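Local coordinates for actin-binding protein, cofilin/tropomyosin family protein, putative (Entamoeba histolytica, PDB 4LIZ) that binds actin filaments and stabilises them, and may thereby support phagocytosis and pseudopod formation in this amoeba, at residues G3-V9 and N36-V40; V13-D19 and A63-T67; E25-F29 and E50-L55; L55-L60 and W84-K90. One frame throughout, in Å; residues are numbered along the deposited sequence.

Contact 1: G3-V9 and N36-V40; sequences GFDLSEV and NKLVV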
loop_
_atom_site.group_PDB
_atom_site.type_symbol
_atom_site.label_atom_id
_atom_site.label_comp_id
_atom_site.label_asym_id
_atom_site.label_seq_id
_atom_site.Cartn_x
_atom_site.Cartn_y
_atom_site.Cartn_z
ATOM N N GLY A 3 9.698 -15.798 -4.076
ATOM C CA GLY A 3 9.033 -17.053 -3.834
ATOM C C GLY A 3 7.622 -16.970 -3.296
ATOM O O GLY A 3 7.090 -17.940 -2.848
ATOM N N PHE A 4 7.060 -15.773 -3.258
ATOM C CA PHE A 4 5.708 -15.595 -2.779
ATOM C C PHE A 4 4.728 -15.629 -3.942
ATOM O O PHE A 4 5.032 -15.114 -4.967
ATOM C CB PHE A 4 5.578 -14.246 -2.049
ATOM C CG PHE A 4 5.890 -14.318 -0.600
ATOM C CD1 PHE A 4 7.189 -14.457 -0.174
ATOM C CD2 PHE A 4 4.912 -14.296 0.319
ATOM C CE1 PHE A 4 7.474 -14.556 1.155
ATOM C CE2 PHE A 4 5.198 -14.382 1.642
ATOM C CZ PHE A 4 6.479 -14.517 2.064
ATOM N N ASP A 5 3.568 -16.238 -3.708
ATOM C CA ASP A 5 2.441 -16.214 -4.627
ATOM C C ASP A 5 1.747 -14.842 -4.513
ATOM O O ASP A 5 1.219 -14.522 -3.488
ATOM C CB ASP A 5 1.521 -17.362 -4.266
ATOM C CG ASP A 5 0.174 -17.356 -5.034
ATOM O OD1 ASP A 5 -0.047 -16.555 -5.906
ATOM O OD2 ASP A 5 -0.587 -18.307 -4.764
ATOM N N LEU A 6 1.797 -14.134 -5.622
ATOM C CA LEU A 6 1.177 -12.770 -5.746
ATOM C C LEU A 6 -0.096 -12.734 -6.563
ATOM O O LEU A 6 -0.552 -11.676 -6.984
ATOM C CB LEU A 6 2.192 -11.736 -6.293
ATOM C CG LEU A 6 3.501 -11.546 -5.565
ATOM C CD1 LEU A 6 4.248 -10.348 -6.111
ATOM C CD2 LEU A 6 3.331 -11.551 -4.082
ATOM N N SER A 7 -0.680 -13.931 -6.796
ATOM C CA SER A 7 -1.900 -14.062 -7.593
ATOM C C SER A 7 -3.058 -13.160 -7.150
ATOM O O SER A 7 -3.928 -12.832 -7.999
ATOM C CB SER A 7 -2.312 -15.520 -7.692
ATOM O OG SER A 7 -2.621 -16.114 -6.523
ATOM N N GLU A 8 -3.152 -12.840 -5.887
ATOM C CA GLU A 8 -4.218 -12.011 -5.312
ATOM C C GLU A 8 -4.045 -10.520 -5.506
ATOM O O GLU A 8 -4.913 -9.752 -5.144
ATOM C CB GLU A 8 -4.527 -12.340 -3.852
ATOM C CG GLU A 8 -4.965 -13.748 -3.545
ATOM C CD GLU A 8 -6.398 -13.915 -4.019
ATOM O OE1 GLU A 8 -7.250 -13.089 -3.611
ATOM O OE2 GLU A 8 -6.584 -14.828 -4.787
ATOM N N VAL A 9 -2.909 -10.077 -6.002
ATOM C CA VAL A 9 -2.560 -8.655 -6.025
ATOM C C VAL A 9 -3.132 -7.841 -7.150
ATOM O O VAL A 9 -3.610 -6.745 -6.997
ATOM C CB VAL A 9 -1.004 -8.461 -5.893
ATOM C CG1 VAL A 9 -0.646 -6.983 -5.940
ATOM C CG2 VAL A 9 -0.489 -9.146 -4.644
ATOM N N ASN A 36 3.734 -19.468 1.061
ATOM C CA ASN A 36 3.994 -18.018 1.049
ATOM C C ASN A 36 3.070 -17.403 -0.046
ATOM O O ASN A 36 3.308 -17.646 -1.243
ATOM C CB ASN A 36 5.466 -17.779 0.719
ATOM C CG ASN A 36 6.373 -18.291 1.847
ATOM O OD1 ASN A 36 5.932 -18.506 2.970
ATOM N ND2 ASN A 36 7.629 -18.464 1.529
ATOM N N LYS A 37 2.219 -16.507 0.454
ATOM C CA LYS A 37 1.209 -15.882 -0.426
ATOM C C LYS A 37 0.732 -14.564 0.169
ATOM O O LYS A 37 0.604 -14.459 1.361
ATOM C CB LYS A 37 -0.017 -16.852 -0.498
ATOM C CG LYS A 37 -1.153 -16.403 -1.309
ATOM C CD LYS A 37 -2.279 -17.494 -1.292
ATOM C CE LYS A 37 -3.185 -17.128 -2.441
ATOM N NZ LYS A 37 -4.518 -17.742 -2.311
ATOM N N LEU A 38 0.391 -13.595 -0.688
ATOM C CA LEU A 38 -0.328 -12.437 -0.241
ATOM C C LEU A 38 -1.855 -12.672 -0.336
ATOM O O LEU A 38 -2.324 -13.380 -1.251
ATOM C CB LEU A 38 0.038 -11.231 -1.119
ATOM C CG LEU A 38 1.169 -10.349 -0.539
ATOM C CD1 LEU A 38 2.388 -11.164 -0.380
ATOM C CD2 LEU A 38 1.384 -9.150 -1.344
ATOM N N VAL A 39 -2.556 -12.113 0.582
ATOM C CA VAL A 39 -4.029 -12.185 0.615
ATOM C C VAL A 39 -4.576 -10.808 0.818
ATOM O O VAL A 39 -3.899 -9.893 1.359
ATOM C CB VAL A 39 -4.522 -13.151 1.718
ATOM C CG1 VAL A 39 -3.977 -14.575 1.368
ATOM C CG2 VAL A 39 -4.181 -12.696 3.126
ATOM N N VAL A 40 -5.843 -10.595 0.514
ATOM C CA VAL A 40 -6.486 -9.335 0.843
ATOM C C VAL A 40 -6.935 -9.299 2.304
ATOM O O VAL A 40 -7.718 -10.111 2.716
ATOM C CB VAL A 40 -7.726 -9.101 -0.036
ATOM C CG1 VAL A 40 -8.509 -7.908 0.444
ATOM C CG2 VAL A 40 -7.288 -8.897 -1.450
HETATM O O HOH W 1 -1.400 -13.679 -3.767
HETATM O O HOH W 2 -4.956 -16.799 -5.476
HETATM O O HOH W 3 -7.433 -12.563 -0.889
#
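The N-terminal arm, residues 3-9, lies along the edge strand that starts at Lys37 and joins it through a single beta bridge. Asp5 N donates to Asn36 O (2.9 Å), and Leu38 N donates to Asp5 O (3.1 Å). Phe4, in the m rotamer, swings its ring back toward Asn36, whose CB sits 3.4 Å from the ring centroid, almost on the normal, as a CH-pi contact. Leu38 points at the arm with an off-well chi1 of -95°, and its methyls meet Leu6 (CD2 to Leu38 CD1, 3.8 Å) and Val9 (CG2 to Leu38 CD2, 3.8 Å). Branched aliphatics suit this place, because Leu101 and Val105 of helix 92-108 cover the same apolar cluster. Asp5, with chi1 t, directs OD1 forward to Ser7 N (2.8 Å), an Asx turn; Ser7, in p, adds its OG to the same OD1 (2.7 Å). Glu8 folds up through m, m chi angles, so its carboxylate reaches Val40 N through water 3, while water 2 joins Glu8 OE2 to Ser7 OG and, weakly, to NZ of Lys37, whose side chain is fully extended. Water 1 links Asp5 O, Glu8 N and Leu38 O where the arm leaves the strand. The chemistry is thus two-sided: apolar groups bind the arm to the core, whereas beyond the one bridge its polar link to the strand runs largely through water.

Contact 2: V13-D19 and A63-T67; sequences VAEVIDD and AYYRT. With NA (sodium ion), chain C.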
loop_
_atom_site.group_PDB
_atom_site.type_symbol
_atom_site.label_atom_id
_atom_site.label_comp_id
_atom_site.label_asym_id
_atom_site.label_seq_id
_atom_site.Cartn_x
_atom_site.Cartn_y
_atom_site.Cartn_z
ATOM N N VAL A 13 -5.555 -4.143 -7.296
ATOM C CA VAL A 13 -4.803 -2.988 -7.774
ATOM C C VAL A 13 -5.537 -2.316 -8.981
ATOM O O VAL A 13 -5.729 -1.149 -8.972
ATOM C CB VAL A 13 -3.340 -3.463 -8.098
ATOM C CG1 VAL A 13 -2.600 -2.366 -8.887
ATOM C CG2 VAL A 13 -2.603 -3.801 -6.797
ATOM N N ALA A 14 -5.967 -3.187 -9.880
ATOM C CA ALA A 14 -6.716 -2.671 -11.011
ATOM C C ALA A 14 -8.040 -1.981 -10.573
ATOM O O ALA A 14 -8.469 -0.974 -11.116
ATOM C CB ALA A 14 -7.046 -3.776 -11.975
ATOM N N GLU A 15 -8.682 -2.583 -9.532
ATOM C CA GLU A 15 -9.888 -1.994 -8.978
ATOM C C GLU A 15 -9.660 -0.569 -8.447
ATOM O O GLU A 15 -10.448 0.339 -8.594
ATOM C CB GLU A 15 -10.537 -2.892 -7.951
ATOM C CG GLU A 15 -11.024 -4.220 -8.496
ATOM C CD GLU A 15 -11.801 -4.942 -7.466
ATOM O OE1 GLU A 15 -11.253 -5.662 -6.641
ATOM O OE2 GLU A 15 -13.041 -4.825 -7.502
ATOM N N VAL A 16 -8.545 -0.425 -7.659
ATOM C CA VAL A 16 -8.198 0.904 -7.159
ATOM C C VAL A 16 -7.966 1.911 -8.278
ATOM O O VAL A 16 -8.555 2.967 -8.218
ATOM C CB VAL A 16 -6.972 0.785 -6.204
ATOM C CG1 VAL A 16 -6.449 2.176 -5.901
ATOM C CG2 VAL A 16 -7.207 0.011 -4.941
ATOM N N ILE A 17 -7.199 1.530 -9.265
ATOM C CA ILE A 17 -6.901 2.379 -10.378
ATOM C C ILE A 17 -8.150 2.752 -11.196
ATOM O O ILE A 17 -8.247 3.829 -11.649
ATOM C CB ILE A 17 -5.817 1.782 -11.256
ATOM C CG1 ILE A 17 -4.523 1.655 -10.473
ATOM C CG2 ILE A 17 -5.559 2.657 -12.456
ATOM C CD1 ILE A 17 -3.495 0.851 -11.180
ATOM N N ASP A 18 -9.076 1.825 -11.330
ATOM C CA ASP A 18 -10.232 2.031 -12.181
ATOM C C ASP A 18 -11.111 3.109 -11.593
ATOM O O ASP A 18 -11.737 2.935 -10.634
ATOM C CB ASP A 18 -10.990 0.697 -12.240
ATOM C CG ASP A 18 -12.168 0.691 -13.193
ATOM O OD1 ASP A 18 -12.463 1.672 -13.810
ATOM O OD2 ASP A 18 -12.748 -0.369 -13.245
ATOM N N ASP A 19 -11.159 4.222 -12.298
ATOM C CA ASP A 19 -11.949 5.360 -11.913
ATOM C C ASP A 19 -13.433 5.022 -11.891
ATOM O O ASP A 19 -14.167 5.633 -11.209
ATOM C CB ASP A 19 -11.783 6.527 -12.903
ATOM C CG ASP A 19 -10.451 7.228 -12.798
ATOM O OD1 ASP A 19 -9.723 7.045 -11.850
ATOM O OD2 ASP A 19 -10.180 7.977 -13.740
ATOM N N ALA A 63 -0.060 -1.815 1.343
ATOM C CA ALA A 63 -1.256 -1.114 1.074
ATOM C C ALA A 63 -1.116 -0.288 -0.140
ATOM O O ALA A 63 -0.036 0.210 -0.542
ATOM C CB ALA A 63 -1.747 -0.281 2.274
ATOM N N TYR A 64 -2.231 0.012 -0.811
ATOM C CA TYR A 64 -2.298 0.776 -2.003
ATOM C C TYR A 64 -3.613 1.534 -2.083
ATOM O O TYR A 64 -4.647 0.895 -1.925
ATOM C CB TYR A 64 -2.140 -0.177 -3.228
ATOM C CG TYR A 64 -2.094 0.519 -4.564
ATOM C CD1 TYR A 64 -1.062 1.334 -4.942
ATOM C CD2 TYR A 64 -3.097 0.254 -5.494
ATOM C CE1 TYR A 64 -0.985 1.898 -6.205
ATOM C CE2 TYR A 64 -3.040 0.806 -6.800
ATOM C CZ TYR A 64 -1.982 1.623 -7.126
ATOM O OH TYR A 64 -1.816 2.133 -8.451
ATOM N N TYR A 65 -3.596 2.839 -2.249
ATOM C CA TYR A 65 -4.816 3.619 -2.309
ATOM C C TYR A 65 -4.709 4.820 -3.252
ATOM O O TYR A 65 -3.660 5.261 -3.570
ATOM C CB TYR A 65 -5.290 4.067 -0.902
ATOM C CG TYR A 65 -4.459 5.111 -0.195
ATOM C CD1 TYR A 65 -4.762 6.431 -0.274
ATOM C CD2 TYR A 65 -3.377 4.740 0.554
ATOM C CE1 TYR A 65 -4.003 7.371 0.370
ATOM C CE2 TYR A 65 -2.624 5.672 1.222
ATOM C CZ TYR A 65 -2.946 6.982 1.109
ATOM O OH TYR A 65 -2.218 7.941 1.720
ATOM N N ARG A 66 -5.879 5.303 -3.639
ATOM C CA ARG A 66 -5.995 6.453 -4.494
ATOM C C ARG A 66 -6.398 7.653 -3.677
ATOM O O ARG A 66 -7.071 7.541 -2.705
ATOM C CB ARG A 66 -6.980 6.260 -5.640
ATOM C CG ARG A 66 -8.403 6.098 -5.228
ATOM C CD ARG A 66 -9.253 5.730 -6.420
ATOM N NE ARG A 66 -9.499 6.821 -7.326
ATOM C CZ ARG A 66 -9.491 6.739 -8.650
ATOM N NH1 ARG A 66 -9.191 5.623 -9.263
ATOM N NH2 ARG A 66 -9.793 7.810 -9.341
ATOM N N THR A 67 -5.895 8.796 -4.107
ATOM C CA THR A 67 -6.156 10.067 -3.479
ATOM C C THR A 67 -6.151 11.178 -4.546
ATOM O O THR A 67 -5.915 10.926 -5.630
ATOM C CB THR A 67 -5.201 10.334 -2.290
ATOM O OG1 THR A 67 -5.659 11.446 -1.533
ATOM C CG2 THR A 67 -3.845 10.605 -2.747
HETATM NA NA NA C . -11.487 2.333 -8.087
HETATM O O HOH W 4 -11.977 4.645 -7.973
#
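Arg66 carries the polar half of this contact. Its NH2 and Asp19 OD1, 2.6 Å apart, form a salt bridge, to which NH1 adds a 3.0 Å bond to the same OD1. NH1 also donates to Val16 O (2.9 Å) and weakly to Ile17 O (3.1 Å), carbonyls left without helical partners where the helix ends; a long, multidentate guanidinium is well suited to this. Beside it, the sodium ion binds Glu15 O (2.3 Å), Asp18 O (2.6 Å) and water 4 (2.4 Å), with Asn21 and Val24 completing the site. Farther in, the Tyr64 ring receives Val13 and Val16, each placing CG1 3.8 Å from Tyr64 CE2, while Ile17 CG1 lies at the ring edge; the Tyr64 hydroxyl bonds to Asn111 O. Helix 13-17 runs nearly parallel to strand 63-67, at 12° and 8.3 Å between axes. This is the helix-on-sheet packing of the ADF-homology fold, here with a sodium site at the helix C terminus.

Contact 3: E25-F29 and E50-L55; sequences EFVVF and EVKAAL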
loop_
_atom_site.group_PDB
_atom_site.type_symbol
_atom_site.label_atom_id
_atom_site.label_comp_id
_atom_site.label_asym_id
_atom_site.label_seq_id
_atom_site.Cartn_x
_atom_site.Cartn_y
_atom_site.Cartn_z
ATOM N N GLU A 25 -11.302 1.901 -3.550
ATOM C CA GLU A 25 -10.382 3.049 -3.527
ATOM C C GLU A 25 -9.083 2.657 -2.760
ATOM O O GLU A 25 -8.113 3.401 -2.864
ATOM C CB GLU A 25 -11.052 4.232 -2.874
ATOM C CG GLU A 25 -12.275 4.693 -3.700
ATOM C CD GLU A 25 -12.990 5.785 -2.974
ATOM O OE1 GLU A 25 -13.108 5.830 -1.751
ATOM O OE2 GLU A 25 -13.579 6.652 -3.731
ATOM N N PHE A 26 -9.081 1.635 -1.961
ATOM C CA PHE A 26 -7.892 1.133 -1.265
ATOM C C PHE A 26 -7.896 -0.337 -1.135
ATOM O O PHE A 26 -8.967 -0.992 -1.139
ATOM C CB PHE A 26 -7.831 1.765 0.187
ATOM C CG PHE A 26 -8.641 1.067 1.235
ATOM C CD1 PHE A 26 -9.956 1.395 1.370
ATOM C CD2 PHE A 26 -8.141 0.082 2.017
ATOM C CE1 PHE A 26 -10.749 0.726 2.293
ATOM C CE2 PHE A 26 -8.881 -0.591 2.940
ATOM C CZ PHE A 26 -10.245 -0.296 3.011
ATOM N N VAL A 27 -6.722 -0.941 -0.953
ATOM C CA VAL A 27 -6.539 -2.298 -0.591
ATOM C C VAL A 27 -5.396 -2.482 0.359
ATOM O O VAL A 27 -4.409 -1.704 0.235
ATOM C CB VAL A 27 -6.418 -3.247 -1.800
ATOM C CG1 VAL A 27 -5.228 -2.820 -2.690
ATOM C CG2 VAL A 27 -6.314 -4.713 -1.459
ATOM N N VAL A 28 -5.550 -3.375 1.313
ATOM C CA VAL A 28 -4.469 -3.801 2.225
ATOM C C VAL A 28 -4.257 -5.255 2.046
ATOM O O VAL A 28 -5.247 -6.025 2.111
ATOM C CB VAL A 28 -4.783 -3.406 3.676
ATOM C CG1 VAL A 28 -3.661 -3.889 4.607
ATOM C CG2 VAL A 28 -5.016 -1.940 3.840
ATOM N N PHE A 29 -3.003 -5.703 1.813
ATOM C CA PHE A 29 -2.641 -7.054 1.712
ATOM C C PHE A 29 -1.894 -7.559 2.918
ATOM O O PHE A 29 -1.032 -6.827 3.472
ATOM C CB PHE A 29 -1.698 -7.312 0.497
ATOM C CG PHE A 29 -2.276 -6.901 -0.855
ATOM C CD1 PHE A 29 -3.214 -7.758 -1.466
ATOM C CD2 PHE A 29 -1.956 -5.718 -1.487
ATOM C CE1 PHE A 29 -3.729 -7.387 -2.686
ATOM C CE2 PHE A 29 -2.514 -5.410 -2.729
ATOM C CZ PHE A 29 -3.410 -6.253 -3.290
ATOM N N GLU A 50 -8.623 4.475 6.437
ATOM C CA GLU A 50 -9.073 3.104 6.297
ATOM C C GLU A 50 -7.908 2.090 6.213
ATOM O O GLU A 50 -7.939 1.046 6.780
ATOM C CB GLU A 50 -9.978 2.965 5.086
ATOM C CG GLU A 50 -11.368 3.536 5.263
ATOM C CD GLU A 50 -11.438 5.057 5.293
ATOM O OE1 GLU A 50 -10.631 5.759 4.744
ATOM O OE2 GLU A 50 -12.365 5.568 5.907
ATOM N N VAL A 51 -6.876 2.478 5.497
ATOM C CA VAL A 51 -5.695 1.670 5.443
ATOM C C VAL A 51 -5.088 1.532 6.843
ATOM O O VAL A 51 -4.776 0.489 7.265
ATOM C CB VAL A 51 -4.676 2.341 4.474
ATOM C CG1 VAL A 51 -3.245 1.844 4.643
ATOM C CG2 VAL A 51 -5.118 2.217 3.034
ATOM N N LYS A 52 -4.984 2.650 7.540
ATOM C CA LYS A 52 -4.330 2.649 8.838
ATOM C C LYS A 52 -5.094 1.758 9.789
ATOM O O LYS A 52 -4.506 1.060 10.514
ATOM C CB LYS A 52 -4.154 4.066 9.391
ATOM C CG LYS A 52 -3.024 4.841 8.752
ATOM C CD LYS A 52 -3.015 6.307 9.135
ATOM C CE LYS A 52 -2.590 6.516 10.566
ATOM N NZ LYS A 52 -2.579 7.978 10.774
ATOM N N ALA A 53 -6.419 1.791 9.711
ATOM C CA ALA A 53 -7.188 0.920 10.540
ATOM C C ALA A 53 -6.991 -0.543 10.399
ATOM O O ALA A 53 -7.212 -1.358 11.289
ATOM C CB ALA A 53 -8.679 1.245 10.340
ATOM N N ALA A 54 -6.552 -0.939 9.194
ATOM C CA ALA A 54 -6.253 -2.295 8.853
ATOM C C ALA A 54 -4.818 -2.786 9.112
ATOM O O ALA A 54 -4.593 -3.997 9.050
ATOM C CB ALA A 54 -6.618 -2.582 7.364
ATOM N N LEU A 55 -3.934 -1.835 9.417
ATOM C CA LEU A 55 -2.531 -2.194 9.643
ATOM C C LEU A 55 -2.319 -2.742 11.064
ATOM O O LEU A 55 -2.719 -2.006 11.975
ATOM C CB LEU A 55 -1.650 -1.029 9.350
ATOM C CG LEU A 55 -1.622 -0.572 7.899
ATOM C CD1 LEU A 55 -0.790 0.710 7.688
ATOM C CD2 LEU A 55 -1.122 -1.632 6.981
#
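Phe26 lays one face of its ring against Glu50, whose CB stands 3.9 Å from the ring centroid in a CH-pi contact, while Phe26 CD2 also meets Val51 CG2 at 3.8 Å. A flat, wide side chain in the p rotamer can span two helix residues in this way. Glu50 contributes its aliphatic base and then leads its carboxylate away, to Gly47 N at the start of the helix. Two residues along the strand, Val28 offers its CG2 to Ala54 CB (3.9 Å) and to Val51 CG2 (4.2 Å), and its CG1 to Leu55 CD2 (4.1 Å). The small Ala54 points its CB at the strand and takes up little space against Val28, which, beta-branched and so at home in a strand, packs compactly against Val51 of the helix. The interaction is purely apolar. Helix 50-54 and strand 26-29 run at 16° to each other, with 8.6 Å between axes. Val27, pointing the other way, packs on Pro12 and Val16 of helix 10-17, so the strand has a helix over each face. Next to it, Tyr65 and Ala63 of strand 60-69 touch Phe26 and Val51, and Ala42 of strand 37-44 touches Phe26 and Ala54, so that helix 48-54 lies over three strands of the central sheet.

Contact 4: L55-L60 and W84-K90; sequences LKEDAL and WAGEGIK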
loop_
_atom_site.group_PDB
_atom_site.type_symbol
_atom_site.label_atom_id
_atom_site.label_comp_id
_atom_site.label_asym_id
_atom_site.label_seq_id
_atom_site.Cartn_x
_atom_site.Cartn_y
_atom_site.Cartn_z
ATOM N N LEU A 55 -3.934 -1.835 9.417
ATOM C CA LEU A 55 -2.531 -2.194 9.643
ATOM C C LEU A 55 -2.319 -2.742 11.064
ATOM O O LEU A 55 -2.719 -2.006 11.975
ATOM C CB LEU A 55 -1.650 -1.029 9.350
ATOM C CG LEU A 55 -1.622 -0.572 7.899
ATOM C CD1 LEU A 55 -0.790 0.710 7.688
ATOM C CD2 LEU A 55 -1.122 -1.632 6.981
ATOM N N LYS A 56 -1.699 -3.853 11.226
ATOM C CA LYS A 56 -1.615 -4.572 12.526
ATOM C C LYS A 56 -0.165 -4.536 13.023
ATOM O O LYS A 56 0.798 -4.708 12.282
ATOM C CB LYS A 56 -2.107 -5.968 12.362
ATOM C CG LYS A 56 -3.540 -6.148 11.879
ATOM C CD LYS A 56 -4.506 -5.323 12.753
ATOM C CE LYS A 56 -5.950 -5.451 12.248
ATOM N NZ LYS A 56 -6.637 -4.186 12.594
ATOM N N GLU A 57 -0.045 -4.228 14.319
ATOM C CA GLU A 57 1.263 -4.088 14.938
ATOM C C GLU A 57 2.133 -5.287 14.850
ATOM O O GLU A 57 3.383 -5.145 14.828
ATOM C CB GLU A 57 1.034 -3.792 16.464
ATOM C CG GLU A 57 2.338 -3.311 17.128
ATOM C CD GLU A 57 2.358 -3.371 18.636
ATOM O OE1 GLU A 57 1.265 -3.383 19.263
ATOM O OE2 GLU A 57 3.504 -3.379 19.157
ATOM N N ASP A 58 1.596 -6.444 14.703
ATOM C CA ASP A 58 2.353 -7.684 14.601
ATOM C C ASP A 58 2.503 -8.304 13.241
ATOM O O ASP A 58 2.835 -9.481 13.096
ATOM C CB ASP A 58 1.840 -8.706 15.607
ATOM C CG ASP A 58 0.485 -9.209 15.263
ATOM O OD1 ASP A 58 -0.200 -8.561 14.448
ATOM O OD2 ASP A 58 0.110 -10.281 15.763
ATOM N N ALA A 59 2.241 -7.467 12.172
ATOM C CA ALA A 59 2.168 -7.992 10.854
ATOM C C ALA A 59 3.092 -7.286 9.848
ATOM O O ALA A 59 3.375 -6.116 10.008
ATOM C CB ALA A 59 0.694 -7.903 10.339
ATOM N N LEU A 60 3.375 -8.030 8.808
ATOM C CA LEU A 60 3.993 -7.493 7.556
ATOM C C LEU A 60 2.829 -7.326 6.544
ATOM O O LEU A 60 2.163 -8.310 6.234
ATOM C CB LEU A 60 5.027 -8.519 7.043
ATOM C CG LEU A 60 5.994 -7.914 6.046
ATOM C CD1 LEU A 60 7.038 -8.931 5.490
ATOM C CD2 LEU A 60 5.320 -7.528 4.823
ATOM N N TRP A 84 4.556 -2.041 5.112
ATOM C CA TRP A 84 4.346 -1.949 6.526
ATOM C C TRP A 84 4.992 -3.143 7.178
ATOM O O TRP A 84 4.708 -4.319 6.896
ATOM C CB TRP A 84 2.820 -1.998 6.872
ATOM C CG TRP A 84 2.470 -2.229 8.323
ATOM C CD1 TRP A 84 2.192 -3.363 8.875
ATOM C CD2 TRP A 84 2.404 -1.205 9.321
ATOM N NE1 TRP A 84 1.867 -3.193 10.218
ATOM C CE2 TRP A 84 1.983 -1.844 10.496
ATOM C CE3 TRP A 84 2.579 0.170 9.323
ATOM C CZ2 TRP A 84 1.802 -1.089 11.686
ATOM C CZ3 TRP A 84 2.398 0.923 10.492
ATOM C CH2 TRP A 84 2.009 0.256 11.657
ATOM N N ALA A 85 5.858 -2.904 8.224
ATOM C CA ALA A 85 6.475 -3.901 9.043
ATOM C C ALA A 85 6.260 -3.477 10.469
ATOM O O ALA A 85 6.999 -2.629 10.983
ATOM C CB ALA A 85 8.010 -4.013 8.773
ATOM N N GLY A 86 5.235 -4.024 11.102
ATOM C CA GLY A 86 4.852 -3.629 12.450
ATOM C C GLY A 86 5.983 -3.939 13.453
ATOM O O GLY A 86 6.703 -4.941 13.252
ATOM N N GLU A 87 5.963 -3.119 14.493
ATOM C CA GLU A 87 7.064 -3.254 15.491
ATOM C C GLU A 87 6.890 -4.476 16.334
ATOM O O GLU A 87 7.880 -4.889 17.014
ATOM C CB GLU A 87 7.193 -1.998 16.318
ATOM C CG GLU A 87 7.812 -0.947 15.389
ATOM C CD GLU A 87 7.851 0.477 15.965
ATOM O OE1 GLU A 87 7.364 0.720 17.101
ATOM O OE2 GLU A 87 8.355 1.391 15.237
ATOM N N GLY A 88 5.762 -5.144 16.318
ATOM C CA GLY A 88 5.407 -6.385 17.019
ATOM C C GLY A 88 5.653 -7.658 16.280
ATOM O O GLY A 88 5.345 -8.701 16.725
ATOM N N ILE A 89 6.187 -7.604 15.024
ATOM C CA ILE A 89 6.432 -8.823 14.288
ATOM C C ILE A 89 7.393 -9.728 15.123
ATOM O O ILE A 89 8.444 -9.236 15.609
ATOM C CB ILE A 89 7.088 -8.487 12.914
ATOM C CG1 ILE A 89 6.058 -7.910 11.909
ATOM C CG2 ILE A 89 7.629 -9.756 12.320
ATOM C CD1 ILE A 89 6.716 -7.329 10.688
ATOM N N LYS A 90 6.979 -10.945 15.261
ATOM C CA LYS A 90 7.697 -11.880 16.162
ATOM C C LYS A 90 8.855 -12.520 15.460
ATOM O O LYS A 90 9.853 -12.778 16.116
ATOM C CB LYS A 90 6.713 -12.969 16.687
ATOM C CG LYS A 90 5.610 -12.449 17.635
ATOM C CD LYS A 90 6.043 -11.398 18.671
ATOM C CE LYS A 90 4.832 -10.783 19.464
ATOM N NZ LYS A 90 4.048 -9.562 18.923
HETATM O O HOH W 5 4.281 -11.616 14.287
#
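Three direct hydrogen bonds join the turn of 55-60 to the end of strand 76-85 and the loop beyond it. Trp84 NE1 donates to Lys56 O (2.8 Å), an acceptor also used by Ala59 N (3.1 Å) within the type I turn from Lys56 to Ala59. Gly86 N donates to Ala59 O (3.0 Å), and Gly88 N to Glu57 O (2.8 Å). The remaining carbonyl of this turn, Asp58 O, accepts a hydrogen bond from water 5 (2.8 Å), which in turn accepts one from Lys90 N (2.9 Å). The second type I turn, Gly86 to Ile89, is closed by Ile89 N to Gly86 O (3.2 Å), and Lys90 NZ satisfies Gly88 O (2.7 Å). Glycine is needed at both positions: a CB on Gly86 would fall 2.1 Å from Glu57 O, and one on Gly88 2.9 Å from that same atom. Around this network, Leu55 covers the Trp84 six-membered ring, its CB 4.0 Å from the centroid, and Ile89 CD1 meets Leu60 CB (4.2 Å), with Leu94 of helix 92-108 packing on both residues. Every carbonyl from Lys56 to Ala59 therefore has a donor, so two adjoining turns are held by main-chain acceptors in a fixed arrangement, with tryptophan serving both as donor and as apolar surface.

How the contacts relate
From the N terminus, contact 1 brings the arm 3-9 to the edge strand 37-44 and so encloses helix 10-17 and strand 26-32. Contact 2 opens within that loop, from helix 10-17, and closes only at strand 60-69, so the two cross. Contact 3, from strand 26-32 to helix 48-54, also crosses contact 1 but lies wholly within the span of contact 2. Contact 4 starts at Leu55, where contact 3 ends, and crosses contact 2 by reaching past strand 60-69 to the end of strand 76-85. Contacts 1 and 3 meet at Phe29, and contacts 2 and 3 at the neighbouring strands 26-32 and 60-69. Together they tie the arm, two helices and a turn pair to one sheet.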